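Trehalose-6-phosphate phosphatase (Neosartorya fumigata, PDB 5DXL) belongs to the trehalose-phosphatase family of the HAD clan, combining a core domain built round a largely parallel beta-sheet with a smaller alpha/beta cap domain. Local coordinates at residues A[148-151]-A[152-155]. Residues are numbered along the deposited sequence; the frame is centred on the assembly and turned at random.
Sequences PEYG and AFQA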
# COMPACT_ATOMS: atom_id res chain seq x y z
N PRO A 148 25.04 -19.67 -11.67
CA PRO A 148 24.55 -18.31 -11.93
C PRO A 148 24.08 -18.07 -13.37
O PRO A 148 22.98 -17.56 -13.56
CB PRO A 148 25.75 -17.44 -11.59
CG PRO A 148 26.47 -18.22 -10.54
CD PRO A 148 26.32 -19.66 -10.94
N GLU A 149 24.88 -18.42 -14.36
CA GLU A 149 24.49 -18.17 -15.74
C GLU A 149 23.32 -19.04 -16.19
O GLU A 149 22.39 -18.55 -16.82
CB GLU A 149 25.69 -18.38 -16.68
CG GLU A 149 26.80 -17.36 -16.49
CD GLU A 149 28.16 -17.88 -16.95
OE1 GLU A 149 28.24 -18.39 -18.10
OE2 GLU A 149 29.13 -17.80 -16.17
N TYR A 150 23.37 -20.33 -15.87
CA TYR A 150 22.32 -21.24 -16.30
C TYR A 150 21.04 -20.94 -15.52
O TYR A 150 19.95 -21.00 -16.08
CB TYR A 150 22.73 -22.70 -16.13
CG TYR A 150 21.74 -23.69 -16.71
CD1 TYR A 150 21.42 -23.67 -18.07
CD2 TYR A 150 21.13 -24.66 -15.92
CE1 TYR A 150 20.51 -24.56 -18.61
CE2 TYR A 150 20.23 -25.58 -16.46
CZ TYR A 150 19.93 -25.52 -17.81
OH TYR A 150 19.03 -26.42 -18.37
N GLY A 151 21.17 -20.61 -14.24
CA GLY A 151 20.00 -20.20 -13.46
C GLY A 151 19.29 -19.00 -14.08
O GLY A 151 18.05 -19.00 -14.22
N ALA A 152 20.06 -17.98 -14.44
CA ALA A 152 19.49 -16.78 -15.03
C ALA A 152 18.82 -17.11 -16.36
O ALA A 152 17.75 -16.58 -16.67
CB ALA A 152 20.57 -15.71 -15.23
N PHE A 153 19.44 -18.00 -17.13
CA PHE A 153 18.88 -18.45 -18.40
C PHE A 153 17.55 -19.15 -18.20
O PHE A 153 16.55 -18.84 -18.86
CB PHE A 153 19.88 -19.38 -19.11
CG PHE A 153 19.29 -20.13 -20.27
CD1 PHE A 153 18.92 -19.47 -21.43
CD2 PHE A 153 19.15 -21.51 -20.21
CE1 PHE A 153 18.39 -20.16 -22.51
CE2 PHE A 153 18.62 -22.22 -21.29
CZ PHE A 153 18.24 -21.53 -22.44
N GLN A 154 17.54 -20.11 -17.28
CA GLN A 154 16.33 -20.85 -16.97
C GLN A 154 15.22 -19.90 -16.53
O GLN A 154 14.06 -20.07 -16.89
CB GLN A 154 16.59 -21.88 -15.88
CG GLN A 154 17.47 -23.06 -16.33
CD GLN A 154 16.70 -24.04 -17.19
OE1 GLN A 154 16.36 -23.74 -18.34
NE2 GLN A 154 16.41 -25.21 -16.64
N ALA A 155 15.59 -18.90 -15.74
CA ALA A 155 14.59 -17.95 -15.25
C ALA A 155 14.03 -17.10 -16.38
O ALA A 155 12.82 -16.85 -16.42
CB ALA A 155 15.20 -17.07 -14.16
O HOH W 1 17.06 -25.72 -20.43
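Tyr150 lays its ring against the side chain of Gln154, four residues on, in the first turns of helix 148-164. This is a CH-pi contact: CG of Gln154 stands over the face, 3.8 Å from the centroid of the Tyr150 ring and displaced toward the rim. A bend at chi2 (-76°) folds the Gln154 chain back over the ring and carries its amide out over the CZ-OH end, stacked with the planes 18° apart.

The polar ends meet through solvent. One water lies 2.9 Å from Tyr150 OH and donates to Gln154 OE1 at 3.0 Å, whereas the direct approach of Tyr150 OH to Gln154 NE2 has too poor an angle for a hydrogen bond. NE2 instead bonds to Thr127 OG1; the two bonds, one at each end of the amide, probably set which way round it sits.

Phe153 adds an apolar contact: Tyr150 CE1 comes to the edge of the Phe153 ring, near its plane, 3.7 Å from CD2. The rings are inclined by 33° in an oblique pair.

The backbone holds the usual i to i+4 bonds of an alpha-helix, of which Gln154 N to Tyr150 O is the shortest at 2.8 Å. Gln154 and Ala155 also touch Trp141, joining the helix to strand 139-142 of the antiparallel four-stranded sheet in the HAD cap domain. Backbone bond, CH-pi contact and water bridge thus tie Tyr150 to Gln154 at three levels, and the amide has hydrogen-bonding partners at both its oxygen and its nitrogen.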